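Local coordinates for vacuolar protein sorting-associated protein 54 (Mus musculus, PDB 3N1E), which probably serves, as a subunit of the Golgi-associated retrograde protein complex, in retrograde transport from early and late endosomes to the trans-Golgi network, at residues H18-I21 and A22-S25; R8-D11 and H12-D16; M61-M64 and H65-I68. All blocks are in the same frame, centred on the assembly; numbering follows the deposited sequence.

Contact 1 of 3, residues H18-I21 and A22-S25; sequences HDHI and AEIS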
loop_
_atom_site.group_PDB
_atom_site.type_symbol
_atom_site.label_atom_id
_atom_site.label_comp_id
_atom_site.label_asym_id
_atom_site.label_seq_id
_atom_site.Cartn_x
_atom_site.Cartn_y
_atom_site.Cartn_z
ATOM N N HIS A 18 17.467 -11.834 -0.137
ATOM C CA HIS A 18 16.679 -10.751 0.464
ATOM C C HIS A 18 16.864 -9.403 -0.209
ATOM O O HIS A 18 15.882 -8.686 -0.455
ATOM C CB HIS A 18 16.967 -10.621 1.958
ATOM C CG HIS A 18 16.524 -11.804 2.750
ATOM N ND1 HIS A 18 15.290 -12.391 2.573
ATOM C CD2 HIS A 18 17.147 -12.516 3.718
ATOM C CE1 HIS A 18 15.171 -13.417 3.396
ATOM N NE2 HIS A 18 16.283 -13.513 4.103
ATOM N N ASP A 19 18.120 -9.063 -0.498
ATOM C CA ASP A 19 18.438 -7.798 -1.158
ATOM C C ASP A 19 17.815 -7.765 -2.559
ATOM O O ASP A 19 17.190 -6.770 -2.945
ATOM C CB ASP A 19 19.958 -7.576 -1.202
ATOM C CG ASP A 19 20.546 -7.225 0.174
ATOM O OD1 ASP A 19 19.824 -6.671 1.039
ATOM O OD2 ASP A 19 21.747 -7.490 0.393
ATOM N N HIS A 20 17.937 -8.863 -3.305
ATOM C CA HIS A 20 17.379 -8.892 -4.659
ATOM C C HIS A 20 15.840 -8.851 -4.714
ATOM O O HIS A 20 15.266 -8.222 -5.612
ATOM C CB HIS A 20 17.909 -10.072 -5.466
ATOM C CG HIS A 20 17.548 -10.003 -6.915
ATOM N ND1 HIS A 20 17.908 -8.939 -7.720
ATOM C CD2 HIS A 20 16.831 -10.842 -7.697
ATOM C CE1 HIS A 20 17.435 -9.136 -8.937
ATOM N NE2 HIS A 20 16.778 -10.282 -8.950
ATOM N N ILE A 21 15.168 -9.532 -3.779
ATOM C CA ILE A 21 13.707 -9.402 -3.687
ATOM C C ILE A 21 13.286 -7.945 -3.499
ATOM O O ILE A 21 12.286 -7.510 -4.072
ATOM C CB ILE A 21 13.100 -10.288 -2.563
ATOM C CG1 ILE A 21 12.489 -11.551 -3.142
ATOM C CG2 ILE A 21 11.959 -9.573 -1.820
ATOM C CD1 ILE A 21 13.415 -12.475 -3.770
ATOM N N ALA A 22 14.047 -7.194 -2.700
ATOM C CA ALA A 22 13.698 -5.794 -2.430
ATOM C C ALA A 22 13.826 -4.956 -3.694
ATOM O O ALA A 22 13.066 -4.007 -3.905
ATOM C CB ALA A 22 14.549 -5.219 -1.310
ATOM N N GLU A 23 14.774 -5.348 -4.539
ATOM C CA GLU A 23 15.035 -4.678 -5.811
ATOM C C GLU A 23 13.927 -4.924 -6.831
ATOM O O GLU A 23 13.499 -3.991 -7.528
ATOM C CB GLU A 23 16.402 -5.092 -6.353
ATOM C CG GLU A 23 17.556 -4.762 -5.408
ATOM C CD GLU A 23 18.891 -5.311 -5.877
ATOM O OE1 GLU A 23 18.917 -6.364 -6.545
ATOM O OE2 GLU A 23 19.926 -4.684 -5.568
ATOM N N ILE A 24 13.453 -6.166 -6.932
ATOM C CA ILE A 24 12.266 -6.452 -7.743
ATOM C C ILE A 24 11.045 -5.728 -7.174
ATOM O O ILE A 24 10.234 -5.149 -7.919
ATOM C CB ILE A 24 11.936 -7.969 -7.814
ATOM C CG1 ILE A 24 13.146 -8.769 -8.323
ATOM C CG2 ILE A 24 10.705 -8.203 -8.693
ATOM C CD1 ILE A 24 12.915 -10.289 -8.384
ATOM N N SER A 25 10.895 -5.779 -5.853
ATOM C CA SER A 25 9.771 -5.120 -5.209
ATOM C C SER A 25 9.776 -3.612 -5.448
ATOM O O SER A 25 8.715 -3.011 -5.439
ATOM C CB SER A 25 9.746 -5.416 -3.710
ATOM O OG SER A 25 9.591 -6.811 -3.500
#
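Ile21 and Ser25, one helical turn apart, meet at the carbonyl oxygen of Ile21, which takes two hydrogen bonds. Ser25 N lies 2.8 Å from Ile21 O in the regular i to i+4 bond, and Ser25 OG donates to Ile21 O over the same distance, 2.8 Å, but from above the carbonyl plane. The two donors come in from opposite faces of that plane. Serine suits the place because OG, beside its own backbone N (chi1 -62°), is turned back toward the preceding turn; it passes 4.0 Å from Ile21 CG2. The side chains of Ile21 and His18 also reach Gln76 on helix 74-98. Both segments lie near the start of helix 17-40, in the all-helical C-terminal domain of Vps54.

His20 bridges two later residues. Its ND1 donates to Glu23 OE1 at 3.0 Å, a fairly straight bond (160°) that stays close to the ring plane, while the carboxylate is turned almost perpendicular to the ring. This bond would probably favour the protonated imidazole and, with Ile24 over one face, helps to hold the ring's rotation. Ile24 CG1 sits 4.3 Å from the centroid of the His20 ring in a CH-pi contact, over the face but offset toward the rim, with Ile24 CD1 3.9 Å from His20 NE2. Ala22, small and helix-favouring, continues the backbone, its N bonding to His18 O at 3.3 Å, and its CB rests 3.5 Å from Asp19 O.

Contact 2 of 3, residues R8-D11 and H12-D16; sequences RHFD and HITKD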
loop_
_atom_site.group_PDB
_atom_site.type_symbol
_atom_site.label_atom_id
_atom_site.label_comp_id
_atom_site.label_asym_id
_atom_site.label_seq_id
_atom_site.Cartn_x
_atom_site.Cartn_y
_atom_site.Cartn_z
ATOM N N ARG A 8 26.887 -24.300 3.824
ATOM C CA ARG A 8 27.763 -23.246 3.285
ATOM C C ARG A 8 27.459 -22.948 1.810
ATOM O O ARG A 8 27.480 -21.785 1.388
ATOM C CB ARG A 8 29.249 -23.564 3.528
ATOM C CG ARG A 8 29.719 -23.123 4.913
ATOM C CD ARG A 8 31.200 -23.424 5.160
ATOM N NE ARG A 8 31.376 -24.594 6.027
ATOM C CZ ARG A 8 31.954 -25.738 5.663
ATOM N NH1 ARG A 8 32.438 -25.900 4.436
ATOM N NH2 ARG A 8 32.049 -26.730 6.534
ATOM N N HIS A 9 27.144 -23.995 1.050
ATOM C CA HIS A 9 26.713 -23.862 -0.341
ATOM C C HIS A 9 25.358 -23.168 -0.401
ATOM O O HIS A 9 25.164 -22.265 -1.209
ATOM C CB HIS A 9 26.586 -25.229 -1.013
ATOM C CG HIS A 9 27.885 -25.950 -1.205
ATOM N ND1 HIS A 9 28.082 -26.843 -2.235
ATOM C CD2 HIS A 9 29.041 -25.926 -0.501
ATOM C CE1 HIS A 9 29.306 -27.333 -2.164
ATOM N NE2 HIS A 9 29.913 -26.787 -1.125
ATOM N N PHE A 10 24.418 -23.610 0.438
ATOM C CA PHE A 10 23.123 -22.930 0.545
ATOM C C PHE A 10 23.310 -21.437 0.828
ATOM O O PHE A 10 22.720 -20.606 0.139
ATOM C CB PHE A 10 22.230 -23.579 1.612
ATOM C CG PHE A 10 21.013 -22.770 1.955
ATOM C CD1 PHE A 10 19.809 -22.986 1.306
ATOM C CD2 PHE A 10 21.071 -21.805 2.948
ATOM C CE1 PHE A 10 18.674 -22.211 1.634
ATOM C CE2 PHE A 10 19.967 -21.042 3.283
ATOM C CZ PHE A 10 18.759 -21.241 2.626
ATOM N N ASP A 11 24.127 -21.109 1.831
ATOM C CA ASP A 11 24.411 -19.709 2.190
ATOM C C ASP A 11 24.927 -18.894 1.006
ATOM O O ASP A 11 24.486 -17.763 0.794
ATOM C CB ASP A 11 25.425 -19.614 3.338
ATOM C CG ASP A 11 24.818 -19.917 4.697
ATOM O OD1 ASP A 11 23.575 -20.004 4.824
ATOM O OD2 ASP A 11 25.603 -20.050 5.656
ATOM N N HIS A 12 25.864 -19.465 0.250
ATOM C CA HIS A 12 26.455 -18.787 -0.916
ATOM C C HIS A 12 25.426 -18.552 -2.021
ATOM O O HIS A 12 25.369 -17.464 -2.609
ATOM C CB HIS A 12 27.632 -19.601 -1.475
ATOM C CG HIS A 12 28.248 -19.003 -2.700
ATOM N ND1 HIS A 12 29.006 -17.850 -2.665
ATOM C CD2 HIS A 12 28.222 -19.398 -3.995
ATOM C CE1 HIS A 12 29.414 -17.558 -3.888
ATOM N NE2 HIS A 12 28.948 -18.479 -4.714
ATOM N N ILE A 13 24.624 -19.584 -2.296
ATOM C CA ILE A 13 23.587 -19.528 -3.331
ATOM C C ILE A 13 22.519 -18.474 -3.016
ATOM O O ILE A 13 22.009 -17.803 -3.922
ATOM C CB ILE A 13 22.948 -20.933 -3.541
ATOM C CG1 ILE A 13 23.921 -21.832 -4.307
ATOM C CG2 ILE A 13 21.609 -20.848 -4.275
ATOM C CD1 ILE A 13 23.618 -23.328 -4.208
ATOM N N THR A 14 22.201 -18.315 -1.735
ATOM C CA THR A 14 21.093 -17.460 -1.314
ATOM C C THR A 14 21.541 -16.145 -0.669
ATOM O O THR A 14 20.712 -15.407 -0.151
ATOM C CB THR A 14 20.144 -18.190 -0.327
ATOM O OG1 THR A 14 20.820 -18.428 0.919
ATOM C CG2 THR A 14 19.668 -19.508 -0.907
ATOM N N LYS A 15 22.844 -15.850 -0.696
ATOM C CA LYS A 15 23.355 -14.694 0.065
ATOM C C LYS A 15 22.691 -13.367 -0.318
ATOM O O LYS A 15 22.541 -12.479 0.531
ATOM C CB LYS A 15 24.892 -14.596 0.014
ATOM C CG LYS A 15 25.487 -14.213 -1.323
ATOM C CD LYS A 15 27.011 -14.296 -1.284
ATOM C CE LYS A 15 27.605 -14.008 -2.655
ATOM N NZ LYS A 15 27.388 -12.589 -3.047
ATOM N N ASP A 16 22.261 -13.258 -1.576
ATOM C CA ASP A 16 21.659 -12.022 -2.096
ATOM C C ASP A 16 20.146 -12.061 -2.210
ATOM O O ASP A 16 19.538 -11.129 -2.766
ATOM C CB ASP A 16 22.246 -11.689 -3.472
ATOM C CG ASP A 16 23.710 -11.311 -3.403
ATOM O OD1 ASP A 16 24.118 -10.652 -2.417
ATOM O OD2 ASP A 16 24.448 -11.687 -4.327
#
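Thr14 lies over the ring of Phe10 one turn further along helix 3-14, an i to i+4 pairing on the exposed N-terminal helix of this all-helical C-terminal domain of Vps54.

The aromatic contact has an apolar and a polar part. Thr14 CG2 stands 4.1 Å from the centroid of the Phe10 ring, 19° off the ring normal, a CH-pi contact over the face. On the same face, offset toward the rim, Thr14 OG1 comes to 3.6 Å from Phe10 CE2. Phenylalanine is brought under the threonine because CG stands opposite its backbone nitrogen (chi1 169°), and threonine, branched at CB, offers both a methyl and a hydroxyl to one ring face.

Backbone hydrogen bonds join the same turns. His12 N donates to Arg8 O, Ile13 N to His9 O at 2.9 Å, and Thr14 N to Phe10 O at 3.0 Å. The threonine hydroxyl is near that last acceptor too, with Thr14 OG1 3.0 Å from Phe10 O. Aliphatic atoms pack against the carbonyls: Ile13 CG1 is 3.4 Å from His9 O, and Lys15 CB is 3.3 Å from Asp11 O.

Charge enters where the chain turns from helix 3-14 toward helix 17-40. Asp16 takes the N-cap position of the second helix, a common place for aspartate, yet its carboxylate makes no capping bond. It pairs instead with the preceding lysine, whose chain bends at its last torsion: Lys15 NZ forms a salt bridge with Asp16 OD2 at 3.3 Å, the hydrogen bond within it weak.

Contact 3 of 3, residues M61-M64 and H65-I68; sequences MTKM and HEAI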
loop_
_atom_site.group_PDB
_atom_site.type_symbol
_atom_site.label_atom_id
_atom_site.label_comp_id
_atom_site.label_asym_id
_atom_site.label_seq_id
_atom_site.Cartn_x
_atom_site.Cartn_y
_atom_site.Cartn_z
ATOM N N MET A 61 -4.780 -3.198 -5.347
ATOM C CA MET A 61 -4.053 -3.647 -4.162
ATOM C C MET A 61 -4.356 -5.123 -3.895
ATOM O O MET A 61 -3.474 -5.915 -3.573
ATOM C CB MET A 61 -4.458 -2.794 -2.948
ATOM C CG MET A 61 -4.004 -1.345 -3.024
ATOM S SD MET A 61 -2.292 -1.211 -2.538
ATOM C CE MET A 61 -1.661 -2.613 -3.444
ATOM N N THR A 62 -5.627 -5.480 -4.040
ATOM C CA THR A 62 -6.090 -6.856 -3.884
ATOM C C THR A 62 -5.453 -7.763 -4.932
ATOM O O THR A 62 -4.970 -8.847 -4.626
ATOM C CB THR A 62 -7.631 -6.912 -4.013
ATOM O OG1 THR A 62 -8.206 -6.257 -2.878
ATOM C CG2 THR A 62 -8.155 -8.342 -4.108
ATOM N N LYS A 63 -5.472 -7.302 -6.181
ATOM C CA LYS A 63 -4.935 -8.111 -7.270
ATOM C C LYS A 63 -3.425 -8.283 -7.096
ATOM O O LYS A 63 -2.883 -9.351 -7.397
ATOM C CB LYS A 63 -5.248 -7.485 -8.635
ATOM C CG LYS A 63 -6.680 -7.619 -9.074
ATOM C CD LYS A 63 -7.028 -9.019 -9.563
ATOM C CE LYS A 63 -8.435 -9.031 -10.171
ATOM N NZ LYS A 63 -9.152 -10.307 -9.867
ATOM N N MET A 64 -2.764 -7.232 -6.616
ATOM C CA MET A 64 -1.319 -7.286 -6.375
ATOM C C MET A 64 -1.021 -8.334 -5.303
ATOM O O MET A 64 -0.104 -9.150 -5.455
ATOM C CB MET A 64 -0.781 -5.943 -5.914
ATOM C CG MET A 64 0.722 -5.987 -5.731
ATOM S SD MET A 64 1.355 -4.447 -5.137
ATOM C CE MET A 64 1.189 -4.595 -3.368
ATOM N N HIS A 65 -1.831 -8.343 -4.247
ATOM C CA HIS A 65 -1.624 -9.274 -3.145
ATOM C C HIS A 65 -1.803 -10.709 -3.657
ATOM O O HIS A 65 -1.006 -11.596 -3.325
ATOM C CB HIS A 65 -2.625 -8.972 -2.027
ATOM C CG HIS A 65 -2.478 -9.843 -0.820
ATOM N ND1 HIS A 65 -3.133 -11.052 -0.690
ATOM C CD2 HIS A 65 -1.752 -9.684 0.311
ATOM C CE1 HIS A 65 -2.815 -11.598 0.471
ATOM N NE2 HIS A 65 -1.980 -10.788 1.097
ATOM N N GLU A 66 -2.827 -10.915 -4.490
ATOM C CA GLU A 66 -3.082 -12.246 -5.067
ATOM C C GLU A 66 -1.924 -12.714 -5.946
ATOM O O GLU A 66 -1.556 -13.909 -5.935
ATOM C CB GLU A 66 -4.401 -12.241 -5.852
ATOM C CG GLU A 66 -5.624 -12.246 -4.945
ATOM C CD GLU A 66 -6.918 -11.870 -5.658
ATOM O OE1 GLU A 66 -6.894 -11.647 -6.892
ATOM O OE2 GLU A 66 -7.966 -11.805 -4.980
ATOM N N ALA A 67 -1.337 -11.775 -6.688
ATOM C CA ALA A 67 -0.247 -12.085 -7.607
ATOM C C ALA A 67 1.057 -12.482 -6.885
ATOM O O ALA A 67 1.818 -13.307 -7.411
ATOM C CB ALA A 67 0.003 -10.899 -8.538
ATOM N N ILE A 68 1.341 -11.875 -5.730
ATOM C CA ILE A 68 2.653 -12.077 -5.057
ATOM C C ILE A 68 2.620 -12.958 -3.812
ATOM O O ILE A 68 3.666 -13.247 -3.209
ATOM C CB ILE A 68 3.423 -10.744 -4.743
ATOM C CG1 ILE A 68 2.611 -9.750 -3.889
ATOM C CG2 ILE A 68 3.786 -10.046 -6.019
ATOM C CD1 ILE A 68 2.326 -10.125 -2.466
#
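Met61 and His65 begin the contact in the last two turns of helix 52-68, part of the helical packing of the Vps54 C-terminal domain. Met61 O accepts from His65 N at 3.0 Å. His65 CG stands anti to the backbone nitrogen (chi1 -178°), carrying the ring off from residues 61-64, and NE2 donates to the carbonyl of Lys127, which satisfies this buried nitrogen.

Thr62 follows; it and Met61 each have a second conformer, and one of the two is described. Thr62 CG2 lies alongside the extended Glu66 chain, 3.6 Å from Glu66 OE2, and OG1 bonds to the carbonyl of Cys58. The backbone joins the same pair, Glu66 N to Thr62 O at 3.0 Å.

Lys63, solvent-exposed as a long charged residue should be, bends at its second and fourth torsions and crosses Glu66 obliquely. Its methylene CD is 3.7 Å from Glu66 OE1, and Lys63 NZ makes a long salt bridge to Glu66 OE1 at 4.0 Å.

Met64 is buried, and like Met61 its flexible, unbranched chain fits among side chains of helices 17-40 and 74-98, including Met32, Phe81 and Ile84. Its carbonyl accepts from Ile68 N at 3.1 Å, and Ile68 CG1 lies 3.2 Å from Met64 O.

The three contacts come in series along the chain: contact 2, then contact 1, then contact 3. Contacts 2 and 1 adjoin in sequence across the break between helix 3-14 and helix 17-40, with centres 16 Å apart, and both are surface contacts. Contact 2 is the most remote, about 31 Å from the centre of the chain, against 17 Å for contact 1 and 11 Å for contact 3. Contact 3 alone includes buried side chains. Its centre is 17 Å from that of contact 1; their nearest atoms are about 7 Å apart without touching, although Met61 and Met64 pack on later residues of the helix that carries contact 1.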